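AHL synthase (Burkholderia glumae, PDB 3P2H) probably makes the quorum-sensing signal N-acyl-L-homoserine lactone from a fatty acyl-ACP and S-adenosyl-L-methionine, releasing 5'-methylthioadenosine. Local coordinates at residues A[77-82]-A[140-145]; A[85-90]-A[172-177]; A[136-141]-A[157-162]. The protein carries 3 engineered substitutions. One frame throughout, in Å; residues are numbered along the deposited sequence.

Interaction 1: A[77-82]-A[140-145]. With NOO (N-(3-oxocyclohex-1-en-1-yl)octanamide), chain C; MTA (5'-deoxy-5'-methylthioadenosine), chain B.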
loop_
_atom_site.group_PDB
_atom_site.type_symbol
_atom_site.label_atom_id
_atom_site.label_comp_id
_atom_site.label_asym_id
_atom_site.label_seq_id
_atom_site.Cartn_x
_atom_site.Cartn_y
_atom_site.Cartn_z
ATOM N N TYR A 77 3.403 12.422 3.168
ATOM C CA TYR A 77 3.116 11.231 2.368
ATOM C C TYR A 77 3.180 11.469 0.848
ATOM O O TYR A 77 3.117 12.603 0.377
ATOM C CB TYR A 77 1.791 10.576 2.787
ATOM C CG TYR A 77 0.514 11.372 2.614
ATOM C CD1 TYR A 77 0.149 12.376 3.518
ATOM C CD2 TYR A 77 -0.387 11.043 1.603
ATOM C CE1 TYR A 77 -1.099 13.020 3.419
ATOM C CE2 TYR A 77 -1.622 11.676 1.495
ATOM C CZ TYR A 77 -1.977 12.656 2.405
ATOM O OH TYR A 77 -3.226 13.230 2.311
ATOM N N LEU A 78 3.326 10.381 0.099
ATOM C CA LEU A 78 3.488 10.412 -1.357
ATOM C C LEU A 78 2.462 11.177 -2.198
ATOM O O LEU A 78 2.823 12.074 -2.956
ATOM C CB LEU A 78 3.620 8.969 -1.868
ATOM C CG LEU A 78 4.046 8.731 -3.320
ATOM C CD1 LEU A 78 5.290 9.545 -3.634
ATOM C CD2 LEU A 78 4.311 7.246 -3.536
ATOM N N LEU A 79 1.192 10.818 -2.086
ATOM C CA LEU A 79 0.147 11.486 -2.855
ATOM C C LEU A 79 0.126 12.982 -2.536
ATOM O O LEU A 79 -0.003 13.827 -3.418
ATOM C CB LEU A 79 -1.211 10.849 -2.524
ATOM C CG LEU A 79 -2.483 11.395 -3.179
ATOM C CD1 LEU A 79 -2.348 11.398 -4.702
ATOM C CD2 LEU A 79 -3.672 10.543 -2.744
ATOM N N GLN A 80 0.272 13.296 -1.258
ATOM C CA GLN A 80 0.257 14.670 -0.779
ATOM C C GLN A 80 1.349 15.552 -1.363
ATOM O O GLN A 80 1.065 16.606 -1.929
ATOM C CB GLN A 80 0.376 14.668 0.740
ATOM C CG GLN A 80 0.567 16.036 1.370
ATOM C CD GLN A 80 0.946 15.929 2.831
ATOM O OE1 GLN A 80 1.989 15.373 3.170
ATOM N NE2 GLN A 80 0.095 16.451 3.706
ATOM N N GLU A 81 2.594 15.110 -1.226
ATOM C CA GLU A 81 3.746 15.870 -1.689
ATOM C C GLU A 81 4.155 15.708 -3.145
ATOM O O GLU A 81 4.545 16.676 -3.785
ATOM C CB GLU A 81 4.951 15.556 -0.792
ATOM C CG GLU A 81 4.748 16.015 0.640
ATOM C CD GLU A 81 5.959 15.792 1.522
ATOM O OE1 GLU A 81 6.055 16.490 2.551
ATOM O OE2 GLU A 81 6.801 14.920 1.200
ATOM N N VAL A 82 4.067 14.492 -3.666
ATOM C CA VAL A 82 4.475 14.220 -5.038
ATOM C C VAL A 82 3.368 14.308 -6.095
ATOM O O VAL A 82 3.566 14.918 -7.144
ATOM C CB VAL A 82 5.145 12.826 -5.123
ATOM C CG1 VAL A 82 5.591 12.526 -6.558
ATOM C CG2 VAL A 82 6.335 12.780 -4.182
ATOM N N ILE A 140 -6.160 5.892 1.531
ATOM C CA ILE A 140 -6.094 6.655 0.296
ATOM C C ILE A 140 -4.748 6.382 -0.357
ATOM O O ILE A 140 -3.773 6.082 0.326
ATOM C CB ILE A 140 -6.270 8.171 0.559
ATOM C CG1 ILE A 140 -6.462 8.906 -0.773
ATOM C CG2 ILE A 140 -5.069 8.722 1.315
ATOM C CD1 ILE A 140 -6.862 10.354 -0.626
ATOM N N GLY A 141 -4.694 6.462 -1.682
ATOM C CA GLY A 141 -3.439 6.212 -2.363
ATOM C C GLY A 141 -3.571 6.073 -3.866
ATOM O O GLY A 141 -4.644 5.763 -4.388
ATOM N N VAL A 142 -2.471 6.312 -4.567
ATOM C CA VAL A 142 -2.469 6.199 -6.012
ATOM C C VAL A 142 -2.402 4.722 -6.338
ATOM O O VAL A 142 -1.501 4.012 -5.877
ATOM C CB VAL A 142 -1.254 6.916 -6.632
ATOM C CG1 VAL A 142 -1.271 6.757 -8.135
ATOM C CG2 VAL A 142 -1.270 8.375 -6.247
ATOM N N THR A 143 -3.352 4.253 -7.130
ATOM C CA THR A 143 -3.380 2.842 -7.478
ATOM C C THR A 143 -3.540 2.650 -8.974
ATOM O O THR A 143 -4.236 3.421 -9.633
ATOM C CB THR A 143 -4.554 2.125 -6.781
ATOM O OG1 THR A 143 -5.665 2.034 -7.680
ATOM C CG2 THR A 143 -4.999 2.908 -5.569
ATOM N N PHE A 144 -2.882 1.626 -9.507
ATOM C CA PHE A 144 -3.002 1.313 -10.922
ATOM C C PHE A 144 -4.484 0.972 -11.094
ATOM O O PHE A 144 -5.084 0.380 -10.199
ATOM C CB PHE A 144 -2.151 0.089 -11.264
ATOM C CG PHE A 144 -0.668 0.330 -11.196
ATOM C CD1 PHE A 144 -0.146 1.417 -10.503
ATOM C CD2 PHE A 144 0.215 -0.560 -11.801
ATOM C CE1 PHE A 144 1.237 1.612 -10.415
ATOM C CE2 PHE A 144 1.591 -0.375 -11.718
ATOM C CZ PHE A 144 2.104 0.709 -11.025
ATOM N N CYS A 145 -5.083 1.350 -12.215
ATOM C CA CYS A 145 -6.492 1.037 -12.401
ATOM C C CYS A 145 -6.709 -0.474 -12.420
ATOM O O CYS A 145 -7.756 -0.959 -12.013
ATOM C CB CYS A 145 -7.022 1.681 -13.681
ATOM S SG CYS A 145 -7.249 3.466 -13.515
HETATM C C1 NOO C . 0.477 -3.209 -8.992
HETATM O O1 NOO C . -0.298 -3.659 -9.829
HETATM C C2 NOO C . 0.069 -2.127 -7.999
HETATM C C3 NOO C . 0.985 -1.195 -7.495
HETATM C C4 NOO C . 2.479 -1.428 -7.805
HETATM C C5 NOO C . 2.888 -2.943 -7.984
HETATM C C6 NOO C . 1.948 -3.730 -8.948
HETATM N N7 NOO C . 0.644 -0.014 -6.709
HETATM C C8 NOO C . 1.164 0.599 -5.539
HETATM O O8 NOO C . 2.343 0.892 -5.371
HETATM C C9 NOO C . 0.214 0.944 -4.370
HETATM C C10 NOO C . -1.323 0.897 -4.575
HETATM C C11 NOO C . -2.006 1.907 -3.613
HETATM C C12 NOO C . -3.324 1.371 -3.027
HETATM C C13 NOO C . -4.034 2.450 -2.179
HETATM C C14 NOO C . -5.565 2.298 -2.235
HETATM C C15 NOO C . -6.261 3.209 -1.219
HETATM C CS MTA B . 2.706 5.496 -7.709
HETATM S "S5'" MTA B . 2.449 5.906 -9.461
HETATM C "C5'" MTA B . 4.031 5.367 -10.179
HETATM C "C4'" MTA B . 5.012 6.528 -10.356
HETATM O "O4'" MTA B . 5.296 7.071 -9.037
HETATM C "C2'" MTA B . 7.345 6.239 -9.798
HETATM O "O2'" MTA B . 8.695 6.442 -10.225
HETATM C "C3'" MTA B . 6.317 5.987 -10.957
HETATM O "O3'" MTA B . 6.676 6.783 -12.094
HETATM C "C1'" MTA B . 6.705 7.421 -9.047
HETATM N N9 MTA B . 7.173 7.521 -7.649
HETATM C C8 MTA B . 7.047 6.578 -6.657
HETATM N N7 MTA B . 7.569 6.996 -5.544
HETATM C C5 MTA B . 8.068 8.244 -5.739
HETATM C C6 MTA B . 8.744 9.208 -4.917
HETATM N N6 MTA B . 9.014 8.920 -3.591
HETATM N N1 MTA B . 9.114 10.410 -5.469
HETATM C C2 MTA B . 8.859 10.716 -6.775
HETATM N N3 MTA B . 8.217 9.806 -7.565
HETATM C C4 MTA B . 7.815 8.596 -7.109
#
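Leu79 straddles two side chains of strand 138-144, one methyl for each. With CG anti to the backbone N (chi1 179°), its fork is directed at the strand: CD1 meets Val142 CG2 at 3.6 Å. Leu79 and Ile140 cross at about a right angle, and Leu79 CD2 is 3.8 Å from both CG1 and CD1 of Ile140. Between the two partners sits Gly141, whose CA lies 3.8 Å from C13 of the inhibitor NOO on the other side of the strand. That compact apolar part contrasts with the outer side of the short helix, where Glu81 is exposed and Gln80 only partly buried; Gln80 OE1 accepts a hydrogen bond at 3.3 Å from N of Tyr77, the N-cap residue. Both segments also shape the ligand sites. Leu78 CD1 packs on C6 of the MTA adenine at 3.7 Å, C3 of the NOO ring lies 4.0 Å above the plane of the Phe144 ring, over its centre, and Thr143 CG2 touches C12 of the NOO acyl chain at 3.4 Å. In the fold, helix 78-81 is tied to strand 97-105 through Leu79 N and Glu99 OE2, and strand 138-144 runs between strands 97-105 and 170-178.

Interaction 2: A[85-90]-A[172-177]. With NOO (N-(3-oxocyclohex-1-en-1-yl)octanamide), chain C.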
loop_
_atom_site.group_PDB
_atom_site.type_symbol
_atom_site.label_atom_id
_atom_site.label_comp_id
_atom_site.label_asym_id
_atom_site.label_seq_id
_atom_site.Cartn_x
_atom_site.Cartn_y
_atom_site.Cartn_z
ATOM N N HIS A 85 -1.782 16.828 -7.555
ATOM C CA HIS A 85 -2.623 17.208 -8.685
ATOM C C HIS A 85 -3.535 16.080 -9.161
ATOM O O HIS A 85 -4.392 16.285 -10.020
ATOM C CB HIS A 85 -1.747 17.703 -9.845
ATOM C CG HIS A 85 -0.663 16.746 -10.237
ATOM N ND1 HIS A 85 -0.911 15.569 -10.914
ATOM C CD2 HIS A 85 0.676 16.783 -10.029
ATOM C CE1 HIS A 85 0.226 14.924 -11.103
ATOM N NE2 HIS A 85 1.204 15.638 -10.576
ATOM N N LEU A 86 -3.359 14.888 -8.602
ATOM C CA LEU A 86 -4.197 13.761 -8.991
ATOM C C LEU A 86 -5.501 13.800 -8.221
ATOM O O LEU A 86 -6.438 13.080 -8.547
ATOM C CB LEU A 86 -3.495 12.429 -8.713
ATOM C CG LEU A 86 -2.301 12.030 -9.586
ATOM C CD1 LEU A 86 -1.915 10.592 -9.260
ATOM C CD2 LEU A 86 -2.651 12.156 -11.048
ATOM N N LEU A 87 -5.551 14.654 -7.205
ATOM C CA LEU A 87 -6.723 14.774 -6.351
ATOM C C LEU A 87 -7.758 15.789 -6.788
ATOM O O LEU A 87 -7.430 16.864 -7.300
ATOM C CB LEU A 87 -6.295 15.105 -4.925
ATOM C CG LEU A 87 -5.587 13.993 -4.153
ATOM C CD1 LEU A 87 -5.118 14.545 -2.818
ATOM C CD2 LEU A 87 -6.531 12.812 -3.953
ATOM N N ALA A 88 -9.021 15.435 -6.570
ATOM C CA ALA A 88 -10.125 16.314 -6.908
ATOM C C ALA A 88 -10.065 17.449 -5.899
ATOM O O ALA A 88 -10.251 18.615 -6.245
ATOM C CB ALA A 88 -11.443 15.567 -6.786
ATOM N N ASP A 89 -9.778 17.088 -4.649
ATOM C CA ASP A 89 -9.685 18.049 -3.556
ATOM C C ASP A 89 -8.289 18.069 -2.936
ATOM O O ASP A 89 -7.408 17.315 -3.341
ATOM C CB ASP A 89 -10.712 17.700 -2.483
ATOM C CG ASP A 89 -12.117 17.601 -3.041
ATOM O OD1 ASP A 89 -12.559 18.564 -3.697
ATOM O OD2 ASP A 89 -12.774 16.565 -2.821
ATOM N N GLU A 90 -8.089 18.935 -1.950
ATOM C CA GLU A 90 -6.793 19.023 -1.284
ATOM C C GLU A 90 -6.505 17.736 -0.499
ATOM O O GLU A 90 -7.426 17.087 0.003
ATOM C CB GLU A 90 -6.771 20.228 -0.344
ATOM C CG GLU A 90 -5.511 20.321 0.511
ATOM C CD GLU A 90 -5.468 21.589 1.336
ATOM O OE1 GLU A 90 -6.516 21.950 1.924
ATOM O OE2 GLU A 90 -4.384 22.216 1.403
ATOM N N VAL A 172 -3.464 5.111 -13.863
ATOM C CA VAL A 172 -3.613 5.086 -12.413
ATOM C C VAL A 172 -4.683 6.076 -11.969
ATOM O O VAL A 172 -5.156 6.901 -12.757
ATOM C CB VAL A 172 -2.294 5.457 -11.695
ATOM C CG1 VAL A 172 -1.152 4.590 -12.208
ATOM C CG2 VAL A 172 -1.986 6.932 -11.912
ATOM N N VAL A 173 -5.058 5.993 -10.700
ATOM C CA VAL A 173 -6.065 6.882 -10.160
ATOM C C VAL A 173 -5.937 6.971 -8.650
ATOM O O VAL A 173 -5.554 6.003 -7.998
ATOM C CB VAL A 173 -7.489 6.386 -10.524
ATOM C CG1 VAL A 173 -7.789 5.074 -9.803
ATOM C CG2 VAL A 173 -8.507 7.444 -10.180
ATOM N N ALA A 174 -6.228 8.142 -8.094
ATOM C CA ALA A 174 -6.172 8.312 -6.649
ATOM C C ALA A 174 -7.384 7.524 -6.165
ATOM O O ALA A 174 -8.497 7.737 -6.646
ATOM C CB ALA A 174 -6.295 9.777 -6.283
ATOM N N CYS A 175 -7.175 6.622 -5.214
ATOM C CA CYS A 175 -8.262 5.770 -4.749
ATOM C C CYS A 175 -8.495 5.746 -3.243
ATOM O O CYS A 175 -7.548 5.716 -2.451
ATOM C CB CYS A 175 -7.993 4.344 -5.256
ATOM S SG CYS A 175 -9.233 3.055 -4.938
ATOM N N TRP A 176 -9.772 5.778 -2.866
ATOM C CA TRP A 176 -10.187 5.709 -1.473
ATOM C C TRP A 176 -10.643 4.278 -1.205
ATOM O O TRP A 176 -11.120 3.592 -2.109
ATOM C CB TRP A 176 -11.422 6.575 -1.191
ATOM C CG TRP A 176 -11.279 8.059 -1.167
ATOM C CD1 TRP A 176 -11.761 8.939 -2.091
ATOM C CD2 TRP A 176 -10.724 8.853 -0.110
ATOM N NE1 TRP A 176 -11.550 10.231 -1.674
ATOM C CE2 TRP A 176 -10.914 10.208 -0.461
ATOM C CE3 TRP A 176 -10.089 8.549 1.102
ATOM C CZ2 TRP A 176 -10.489 11.263 0.358
ATOM C CZ3 TRP A 176 -9.668 9.600 1.920
ATOM C CH2 TRP A 176 -9.871 10.939 1.539
ATOM N N ILE A 177 -10.498 3.839 0.036
ATOM C CA ILE A 177 -10.999 2.541 0.469
ATOM C C ILE A 177 -11.618 2.849 1.830
ATOM O O ILE A 177 -10.900 3.193 2.774
ATOM C CB ILE A 177 -9.900 1.474 0.662
ATOM C CG1 ILE A 177 -9.416 0.948 -0.688
ATOM C CG2 ILE A 177 -10.456 0.311 1.468
ATOM C CD1 ILE A 177 -8.398 -0.183 -0.568
HETATM C C1 NOO C . 0.477 -3.209 -8.992
HETATM O O1 NOO C . -0.298 -3.659 -9.829
HETATM C C2 NOO C . 0.069 -2.127 -7.999
HETATM C C3 NOO C . 0.985 -1.195 -7.495
HETATM C C4 NOO C . 2.479 -1.428 -7.805
HETATM C C5 NOO C . 2.888 -2.943 -7.984
HETATM C C6 NOO C . 1.948 -3.730 -8.948
HETATM N N7 NOO C . 0.644 -0.014 -6.709
HETATM C C8 NOO C . 1.164 0.599 -5.539
HETATM O O8 NOO C . 2.343 0.892 -5.371
HETATM C C9 NOO C . 0.214 0.944 -4.370
HETATM C C10 NOO C . -1.323 0.897 -4.575
HETATM C C11 NOO C . -2.006 1.907 -3.613
HETATM C C12 NOO C . -3.324 1.371 -3.027
HETATM C C13 NOO C . -4.034 2.450 -2.179
HETATM C C14 NOO C . -5.565 2.298 -2.235
HETATM C C15 NOO C . -6.261 3.209 -1.219
HETATM O O HOH W 1 -6.679 10.589 -9.670
#
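Beside the contact of Leu86 and Leu87 with Ala174, the indole of Trp176 has the His159 ring on one face, the planes at about 20° and so close to parallel, and Ala161 CB over the opposite face, 3.2 Å from Trp176 NE1; Pro92 is a further neighbour. At the contact itself the flat group is the peptide of Leu86, whose carbonyl O approaches Ala174 CB at 4.0 Å. The same methyl receives Leu87 CD2 at 3.8 Å; Leu87 CG stands anti to the carbonyl carbon (chi1 -70°), which turns the fork inward although the CB bond itself points neither to the strand nor from it. Direct contact is thus slight, and a water completes it: it donates to Leu86 O at 2.7 Å and accepts from Ala174 N at 2.9 Å, joining two backbone groups of a loop and a strand that are not paired directly. Leu86 adds apolar cover through Val142 and Val165. Farther along the strand, the backbone O of Cys175 lies 3.1 Å from the terminal carbon C15 of NOO and Ile177 CG1 lies 3.9 Å from the same C15, while Val173 packs on helix 145-154. The mixed sheet is that of this acetyltransferase-clan family, and the inhibitor's octanoyl tail, ending against the strand, probably marks where the substrate's acyl chain goes.

Interaction 3: A[136-141]-A[157-162]. With NOO (N-(3-oxocyclohex-1-en-1-yl)octanamide), chain C.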
loop_
_atom_site.group_PDB
_atom_site.type_symbol
_atom_site.label_atom_id
_atom_site.label_comp_id
_atom_site.label_asym_id
_atom_site.label_seq_id
_atom_site.Cartn_x
_atom_site.Cartn_y
_atom_site.Cartn_z
ATOM N N ALA A 136 -7.595 4.386 11.772
ATOM C CA ALA A 136 -7.971 4.822 10.434
ATOM C C ALA A 136 -9.383 4.378 10.063
ATOM O O ALA A 136 -9.800 3.260 10.384
ATOM C CB ALA A 136 -6.981 4.287 9.410
ATOM N N ARG A 137 -10.113 5.262 9.389
ATOM C CA ARG A 137 -11.469 4.967 8.939
ATOM C C ARG A 137 -11.482 4.879 7.413
ATOM O O ARG A 137 -12.454 4.426 6.810
ATOM C CB ARG A 137 -12.432 6.044 9.434
ATOM C CG ARG A 137 -12.606 5.999 10.946
ATOM C CD ARG A 137 -13.394 7.174 11.496
ATOM N NE ARG A 137 -13.617 7.011 12.935
ATOM C CZ ARG A 137 -14.333 7.845 13.684
ATOM N NH1 ARG A 137 -14.899 8.913 13.140
ATOM N NH2 ARG A 137 -14.505 7.594 14.976
ATOM N N GLN A 138 -10.382 5.312 6.802
ATOM C CA GLN A 138 -10.223 5.272 5.351
ATOM C C GLN A 138 -8.757 5.162 4.956
ATOM O O GLN A 138 -7.860 5.571 5.702
ATOM C CB GLN A 138 -10.768 6.541 4.698
ATOM C CG GLN A 138 -12.265 6.717 4.702
ATOM C CD GLN A 138 -12.654 8.051 4.101
ATOM O OE1 GLN A 138 -12.292 9.100 4.622
ATOM N NE2 GLN A 138 -13.378 8.019 2.994
ATOM N N LEU A 139 -8.531 4.594 3.776
ATOM C CA LEU A 139 -7.199 4.485 3.209
ATOM C C LEU A 139 -7.274 5.278 1.909
ATOM O O LEU A 139 -8.331 5.344 1.272
ATOM C CB LEU A 139 -6.837 3.037 2.884
ATOM C CG LEU A 139 -6.665 2.045 4.028
ATOM C CD1 LEU A 139 -6.280 0.703 3.443
ATOM C CD2 LEU A 139 -5.605 2.529 4.995
ATOM N N ILE A 140 -6.160 5.892 1.531
ATOM C CA ILE A 140 -6.094 6.655 0.296
ATOM C C ILE A 140 -4.748 6.382 -0.357
ATOM O O ILE A 140 -3.773 6.082 0.326
ATOM C CB ILE A 140 -6.270 8.171 0.559
ATOM C CG1 ILE A 140 -6.462 8.906 -0.773
ATOM C CG2 ILE A 140 -5.069 8.722 1.315
ATOM C CD1 ILE A 140 -6.862 10.354 -0.626
ATOM N N GLY A 141 -4.694 6.462 -1.682
ATOM C CA GLY A 141 -3.439 6.212 -2.363
ATOM C C GLY A 141 -3.571 6.073 -3.866
ATOM O O GLY A 141 -4.644 5.763 -4.388
ATOM N N HIS A 157 -14.992 -1.539 -0.286
ATOM C CA HIS A 157 -15.644 -0.320 -0.723
ATOM C C HIS A 157 -14.590 0.675 -1.163
ATOM O O HIS A 157 -14.088 1.472 -0.372
ATOM C CB HIS A 157 -16.509 0.284 0.391
ATOM C CG HIS A 157 -17.192 1.560 0.000
ATOM N ND1 HIS A 157 -17.974 2.284 0.875
ATOM C CD2 HIS A 157 -17.198 2.252 -1.168
ATOM C CE1 HIS A 157 -18.429 3.365 0.267
ATOM N NE2 HIS A 157 -17.973 3.371 -0.973
ATOM N N ALA A 158 -14.253 0.611 -2.441
ATOM C CA ALA A 158 -13.271 1.509 -3.011
ATOM C C ALA A 158 -13.982 2.519 -3.908
ATOM O O ALA A 158 -14.950 2.182 -4.595
ATOM C CB ALA A 158 -12.256 0.717 -3.821
ATOM N N HIS A 159 -13.511 3.759 -3.884
ATOM C CA HIS A 159 -14.074 4.809 -4.721
ATOM C C HIS A 159 -12.981 5.816 -5.051
ATOM O O HIS A 159 -12.027 5.992 -4.294
ATOM C CB HIS A 159 -15.291 5.487 -4.059
ATOM C CG HIS A 159 -15.036 6.021 -2.685
ATOM N ND1 HIS A 159 -15.000 5.218 -1.566
ATOM C CD2 HIS A 159 -14.823 7.286 -2.246
ATOM C CE1 HIS A 159 -14.780 5.963 -0.498
ATOM N NE2 HIS A 159 -14.667 7.222 -0.883
ATOM N N ARG A 160 -13.125 6.475 -6.190
ATOM C CA ARG A 160 -12.122 7.420 -6.653
ATOM C C ARG A 160 -12.021 8.752 -5.920
ATOM O O ARG A 160 -13.030 9.347 -5.528
ATOM C CB ARG A 160 -12.320 7.649 -8.152
ATOM C CG ARG A 160 -12.093 6.380 -8.947
ATOM C CD ARG A 160 -12.265 6.571 -10.439
ATOM N NE ARG A 160 -11.859 5.366 -11.157
ATOM C CZ ARG A 160 -11.894 5.226 -12.476
ATOM N NH1 ARG A 160 -12.325 6.221 -13.241
ATOM N NH2 ARG A 160 -11.493 4.091 -13.028
ATOM N N ALA A 161 -10.783 9.203 -5.733
ATOM C CA ALA A 161 -10.501 10.477 -5.071
ATOM C C ALA A 161 -10.112 11.503 -6.136
ATOM O O ALA A 161 -9.902 12.677 -5.835
ATOM C CB ALA A 161 -9.361 10.313 -4.066
ATOM N N GLY A 162 -10.026 11.039 -7.381
ATOM C CA GLY A 162 -9.673 11.903 -8.499
ATOM C C GLY A 162 -9.914 11.208 -9.832
ATOM O O GLY A 162 -10.248 10.024 -9.870
HETATM C C1 NOO C . 0.477 -3.209 -8.992
HETATM O O1 NOO C . -0.298 -3.659 -9.829
HETATM C C2 NOO C . 0.069 -2.127 -7.999
HETATM C C3 NOO C . 0.985 -1.195 -7.495
HETATM C C4 NOO C . 2.479 -1.428 -7.805
HETATM C C5 NOO C . 2.888 -2.943 -7.984
HETATM C C6 NOO C . 1.948 -3.730 -8.948
HETATM N N7 NOO C . 0.644 -0.014 -6.709
HETATM C C8 NOO C . 1.164 0.599 -5.539
HETATM O O8 NOO C . 2.343 0.892 -5.371
HETATM C C9 NOO C . 0.214 0.944 -4.370
HETATM C C10 NOO C . -1.323 0.897 -4.575
HETATM C C11 NOO C . -2.006 1.907 -3.613
HETATM C C12 NOO C . -3.324 1.371 -3.027
HETATM C C13 NOO C . -4.034 2.450 -2.179
HETATM C C14 NOO C . -5.565 2.298 -2.235
HETATM C C15 NOO C . -6.261 3.209 -1.219
#
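Two torsions aim Ile140 and Gln138 at strand 157-160 and the turn after it. In Ile140, CG1 stands anti to the backbone N (chi1 -169°) and the chain continues extended, carrying CD1 to within 4.3 Å of Ala161 CB. In Gln138, CG is anti to the carbonyl carbon instead (chi1 -71°), and the extended chain beyond it brings the amide to the edge of the His159 ring, near the ring plane. The two side chains cross at about a right angle, while amide and ring planes differ by 27°. This second approach is loose; the firm polar partner of the Gln138 amide is Asp178, whose OD1 accepts a hydrogen bond from NE2. The backbones stay well apart, with 7.9 Å between Ile140 CA and Ala161 CA at their closest pair, so side-chain ends alone make the connection. The reason is topological: strand 170-178 pairs antiparallel with both strands and runs between them, and Gln138 and Ala161 each rest on its Trp176. NOO C15 reaches strand 138-144 from the side of Leu139. Leu139, directed away from Ile140's side, has CB 4.1 Å from NOO C15 and packs against helix 120-133, and the backbone carbon C of Ile140 lies 3.6 Å from C15. Around the outer strand, Arg160 NE forms a salt bridge with Glu148 OE2 on helix 145-154. Strand 138-144, helix 145-154 and strand 157-160 follow one another in the chain, and the two strands run parallel with one antiparallel strand inserted: a beta-alpha-beta crossover within the mixed sheet of this acetyltransferase-clan fold.

How the interactions relate
Strand 170-178 lies between the two other strands used by the contacts, 138-144 and 157-160, and joins all three interactions. Interactions 1 and 2, with centres about 7 Å apart, are joined by probable hydrogen bonds from Cys175 N to Gly141 O (2.8 Å) and from Val173 N to Thr143 O (2.9 Å). Interactions 2 and 3, about 8 Å apart between centres, are joined by a probable hydrogen bond from Trp176 N to His159 O (2.7 Å), and interaction 3 is nested in the chain loop closed by interaction 2. Interactions 1 and 3 share Ile140 and Gly141, their centres about 10 Å apart. All three touch NOO, the last two at its acyl tail; interaction 1 alone of them also touches MTA, thereby linking the two ligand sites.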